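PDB 5JJ6: adenosine monophosphate-protein transferase FICD homolog from Caenorhabditis elegans, which belongs to the Fic/DOC family and carries a mainly helical Fido domain, preceded in the chain by a further set of helices. Local coordinates for residues B[198-206]-B[243-254]. Residues are numbered along the deposited sequence; the frame is centred on the assembly and turned at random.
Sequences DEISIDDIL and MEQLKDIVDWLN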
loop_
_atom_site.group_PDB
_atom_site.type_symbol
_atom_site.label_atom_id
_atom_site.label_comp_id
_atom_site.label_asym_id
_atom_site.label_seq_id
_atom_site.Cartn_x
_atom_site.Cartn_y
_atom_site.Cartn_z
ATOM N N ASP B 198 -23.615 -4.614 15.379
ATOM C CA ASP B 198 -24.160 -5.968 15.585
ATOM C C ASP B 198 -23.530 -7.050 14.693
ATOM O O ASP B 198 -22.579 -7.717 15.102
ATOM C CB ASP B 198 -25.686 -5.960 15.396
ATOM N N GLU B 199 -24.067 -7.235 13.492
ATOM C CA GLU B 199 -23.556 -8.249 12.572
ATOM C C GLU B 199 -22.161 -7.942 12.018
ATOM O O GLU B 199 -21.807 -6.785 11.802
ATOM C CB GLU B 199 -24.521 -8.432 11.407
ATOM C CG GLU B 199 -25.640 -9.397 11.700
ATOM C CD GLU B 199 -26.358 -9.843 10.447
ATOM O OE1 GLU B 199 -26.167 -9.197 9.389
ATOM O OE2 GLU B 199 -27.101 -10.848 10.523
ATOM N N ILE B 200 -21.379 -8.992 11.781
ATOM C CA ILE B 200 -20.073 -8.864 11.148
ATOM C C ILE B 200 -20.157 -9.202 9.669
ATOM O O ILE B 200 -20.283 -10.367 9.318
ATOM C CB ILE B 200 -19.039 -9.788 11.805
ATOM C CG1 ILE B 200 -18.905 -9.473 13.296
ATOM C CG2 ILE B 200 -17.698 -9.669 11.115
ATOM C CD1 ILE B 200 -18.056 -10.478 14.051
ATOM N N SER B 201 -20.076 -8.192 8.807
ATOM C CA SER B 201 -20.187 -8.389 7.359
ATOM C C SER B 201 -18.893 -8.897 6.728
ATOM O O SER B 201 -17.849 -8.908 7.365
ATOM C CB SER B 201 -20.616 -7.095 6.674
ATOM O OG SER B 201 -19.515 -6.224 6.515
ATOM N N ILE B 202 -18.975 -9.320 5.470
ATOM C CA ILE B 202 -17.795 -9.731 4.726
ATOM C C ILE B 202 -16.935 -8.504 4.474
ATOM O O ILE B 202 -15.706 -8.585 4.434
ATOM C CB ILE B 202 -18.166 -10.402 3.381
ATOM C CG1 ILE B 202 -19.101 -11.580 3.618
ATOM C CG2 ILE B 202 -16.941 -10.906 2.641
ATOM C CD1 ILE B 202 -19.379 -12.405 2.370
ATOM N N ASP B 203 -17.588 -7.357 4.319
ATOM C CA ASP B 203 -16.875 -6.101 4.108
ATOM C C ASP B 203 -16.081 -5.672 5.326
ATOM O O ASP B 203 -15.110 -4.947 5.189
ATOM C CB ASP B 203 -17.841 -4.990 3.711
ATOM C CG ASP B 203 -18.353 -5.153 2.293
ATOM O OD1 ASP B 203 -17.659 -4.688 1.357
ATOM O OD2 ASP B 203 -19.440 -5.753 2.116
ATOM N N ASP B 204 -16.483 -6.109 6.514
ATOM C CA ASP B 204 -15.713 -5.789 7.713
ATOM C C ASP B 204 -14.373 -6.501 7.697
ATOM O O ASP B 204 -13.336 -5.905 7.988
ATOM C CB ASP B 204 -16.481 -6.168 8.977
ATOM C CG ASP B 204 -17.777 -5.395 9.123
ATOM O OD1 ASP B 204 -17.847 -4.241 8.648
ATOM O OD2 ASP B 204 -18.728 -5.940 9.720
ATOM N N ILE B 205 -14.396 -7.778 7.338
ATOM C CA ILE B 205 -13.171 -8.561 7.225
ATOM C C ILE B 205 -12.306 -8.018 6.086
ATOM O O ILE B 205 -11.089 -7.879 6.228
ATOM C CB ILE B 205 -13.484 -10.052 7.003
ATOM C CG1 ILE B 205 -14.265 -10.610 8.197
ATOM C CG2 ILE B 205 -12.210 -10.843 6.760
ATOM C CD1 ILE B 205 -14.707 -12.061 8.034
ATOM N N LEU B 206 -12.943 -7.699 4.963
ATOM C CA LEU B 206 -12.238 -7.104 3.837
ATOM C C LEU B 206 -11.588 -5.778 4.203
ATOM O O LEU B 206 -10.478 -5.494 3.759
ATOM C CB LEU B 206 -13.180 -6.907 2.651
ATOM C CG LEU B 206 -13.589 -8.216 1.986
ATOM C CD1 LEU B 206 -14.571 -7.972 0.855
ATOM C CD2 LEU B 206 -12.359 -8.963 1.499
ATOM N N MET B 243 -15.123 -16.217 -2.316
ATOM C CA MET B 243 -16.066 -15.270 -1.749
ATOM C C MET B 243 -17.192 -16.024 -1.027
ATOM O O MET B 243 -17.588 -15.662 0.087
ATOM C CB MET B 243 -16.630 -14.357 -2.835
ATOM C CG MET B 243 -17.337 -13.131 -2.300
ATOM S SD MET B 243 -16.228 -12.052 -1.380
ATOM C CE MET B 243 -15.292 -11.313 -2.720
ATOM N N GLU B 244 -17.700 -17.084 -1.655
ATOM C CA GLU B 244 -18.782 -17.857 -1.049
ATOM C C GLU B 244 -18.326 -18.545 0.254
ATOM O O GLU B 244 -19.091 -18.586 1.220
ATOM C CB GLU B 244 -19.376 -18.850 -2.052
ATOM C CG GLU B 244 -18.884 -20.274 -1.982
ATOM C CD GLU B 244 -19.689 -21.198 -2.883
ATOM O OE1 GLU B 244 -20.499 -20.690 -3.695
ATOM O OE2 GLU B 244 -19.519 -22.433 -2.771
ATOM N N GLN B 245 -17.099 -19.075 0.300
ATOM C CA GLN B 245 -16.617 -19.668 1.551
ATOM C C GLN B 245 -16.548 -18.619 2.658
ATOM O O GLN B 245 -16.882 -18.900 3.820
ATOM C CB GLN B 245 -15.237 -20.309 1.401
ATOM C CG GLN B 245 -15.044 -21.263 0.254
ATOM C CD GLN B 245 -13.766 -22.091 0.424
ATOM O OE1 GLN B 245 -12.728 -21.790 -0.171
ATOM N NE2 GLN B 245 -13.835 -23.125 1.266
ATOM N N LEU B 246 -16.127 -17.407 2.296
ATOM C CA LEU B 246 -16.132 -16.304 3.255
ATOM C C LEU B 246 -17.531 -16.018 3.779
ATOM O O LEU B 246 -17.726 -15.750 4.979
ATOM C CB LEU B 246 -15.563 -15.041 2.635
ATOM C CG LEU B 246 -14.063 -14.887 2.785
ATOM C CD1 LEU B 246 -13.734 -13.421 2.644
ATOM C CD2 LEU B 246 -13.623 -15.420 4.140
ATOM N N LYS B 247 -18.491 -16.029 2.859
ATOM C CA LYS B 247 -19.885 -15.824 3.213
ATOM C C LYS B 247 -20.341 -16.899 4.204
ATOM O O LYS B 247 -21.011 -16.599 5.190
ATOM C CB LYS B 247 -20.760 -15.832 1.956
ATOM C CG LYS B 247 -22.259 -15.679 2.208
ATOM C CD LYS B 247 -23.079 -15.993 0.950
ATOM C CE LYS B 247 -24.380 -16.706 1.306
ATOM N NZ LYS B 247 -25.186 -15.947 2.308
ATOM N N ASP B 248 -19.977 -18.150 3.946
ATOM C CA ASP B 248 -20.312 -19.230 4.871
ATOM C C ASP B 248 -19.728 -18.900 6.251
ATOM O O ASP B 248 -20.385 -19.088 7.274
ATOM C CB ASP B 248 -19.823 -20.588 4.348
ATOM N N ILE B 249 -18.487 -18.425 6.282
ATOM C CA ILE B 249 -17.878 -18.080 7.565
ATOM C C ILE B 249 -18.679 -17.010 8.318
ATOM O O ILE B 249 -19.041 -17.205 9.485
ATOM C CB ILE B 249 -16.422 -17.590 7.399
ATOM C CG1 ILE B 249 -15.553 -18.714 6.839
ATOM C CG2 ILE B 249 -15.870 -17.084 8.741
ATOM C CD1 ILE B 249 -14.145 -18.335 6.562
ATOM N N VAL B 250 -18.955 -15.885 7.663
ATOM C CA VAL B 250 -19.649 -14.789 8.350
ATOM C C VAL B 250 -21.037 -15.230 8.805
ATOM O O VAL B 250 -21.469 -14.906 9.923
ATOM C CB VAL B 250 -19.750 -13.505 7.488
ATOM C CG1 VAL B 250 -18.358 -12.895 7.269
ATOM C CG2 VAL B 250 -20.451 -13.762 6.170
ATOM N N ASP B 251 -21.733 -15.973 7.944
ATOM C CA ASP B 251 -23.078 -16.425 8.269
ATOM C C ASP B 251 -22.999 -17.310 9.506
ATOM O O ASP B 251 -23.827 -17.184 10.409
ATOM C CB ASP B 251 -23.734 -17.173 7.113
ATOM C CG ASP B 251 -24.063 -16.265 5.942
ATOM O OD1 ASP B 251 -24.603 -15.155 6.162
ATOM O OD2 ASP B 251 -23.835 -16.693 4.789
ATOM N N TRP B 252 -22.004 -18.193 9.561
ATOM C CA TRP B 252 -21.818 -18.986 10.768
ATOM C C TRP B 252 -21.596 -18.079 11.995
ATOM O O TRP B 252 -22.110 -18.371 13.080
ATOM C CB TRP B 252 -20.638 -19.952 10.634
ATOM C CG TRP B 252 -20.276 -20.548 11.966
ATOM C CD1 TRP B 252 -20.975 -21.491 12.658
ATOM C CD2 TRP B 252 -19.162 -20.191 12.794
ATOM N NE1 TRP B 252 -20.353 -21.766 13.853
ATOM C CE2 TRP B 252 -19.242 -20.978 13.960
ATOM C CE3 TRP B 252 -18.106 -19.293 12.656
ATOM C CZ2 TRP B 252 -18.299 -20.894 14.975
ATOM C CZ3 TRP B 252 -17.178 -19.211 13.670
ATOM C CH2 TRP B 252 -17.277 -20.011 14.812
ATOM N N LEU B 253 -20.856 -16.979 11.823
ATOM C CA LEU B 253 -20.595 -16.060 12.935
ATOM C C LEU B 253 -21.830 -15.309 13.447
ATOM O O LEU B 253 -21.908 -14.974 14.633
ATOM C CB LEU B 253 -19.531 -15.025 12.547
ATOM C CG LEU B 253 -18.054 -15.242 12.881
ATOM C CD1 LEU B 253 -17.264 -14.035 12.453
ATOM C CD2 LEU B 253 -17.868 -15.458 14.362
ATOM N N ASN B 254 -22.778 -15.004 12.566
ATOM C CA ASN B 254 -23.922 -14.200 13.002
ATOM C C ASN B 254 -25.171 -15.014 13.318
ATOM O O ASN B 254 -26.138 -14.483 13.862
ATOM C CB ASN B 254 -24.252 -13.134 11.968
ATOM C CG ASN B 254 -23.172 -12.097 11.860
ATOM O OD1 ASN B 254 -22.599 -11.685 12.872
ATOM N ND2 ASN B 254 -22.872 -11.672 10.637
#
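Asn254 ends helix 239-254 and grips the backbone of Ile200 with both ends of its amide. Asn254 OD1 accepts from Ile200 N at 3.2 Å, in a nearly straight bond (170°). Asn254 ND2 donates to Ile200 O, also at 3.2 Å, but the bond is more bent and comes from above the carbonyl plane. Two bonds to one residue fix the rotation of the amide. The carboxylate of Glu199 stacks over the same amide, the planes 12° apart, with Glu199 CD 3.9 Å from Asn254 ND2.

Back along the helix from Asn254 the packing is apolar and tight. Ile202 is a knob in a hole made by Met243, Leu246, Lys247 and Val250. With CG1 anti to the carbonyl carbon, the arm of Ile202 extends across Val250 toward Lys247. Ile202 CG1 meets Val250 CG2 at 3.6 Å, and Ile202 CD1 reaches Lys247 CA at 3.6 Å. Val250 CG1 also lies against Ile202 and meets Ile205 CD1 at 3.8 Å. Ile200 and Leu253 continue this buried side, touching through their CD1 atoms and reaching helix 284-297.

The contact lies in the helical Fic/DOC fold. The first turn of helix 202-213, residues 202-206, runs at 111° to segment 243-254, and the loop before it supplies Glu199 and Ile200. Ser201 and Asp204 form a capping box at this helix start. Ser201 N donates to Asp204 OD2, and Asp204 N returns a weak bond to Ser201 OG. His197 also bonds Asp204 OD2.

The outer side is looser. Glu199 is exposed there, and Lys247 sends its bent chain away from the contact, into a salt bridge from Lys247 NZ to Asp251 OD2 (2.9 Å).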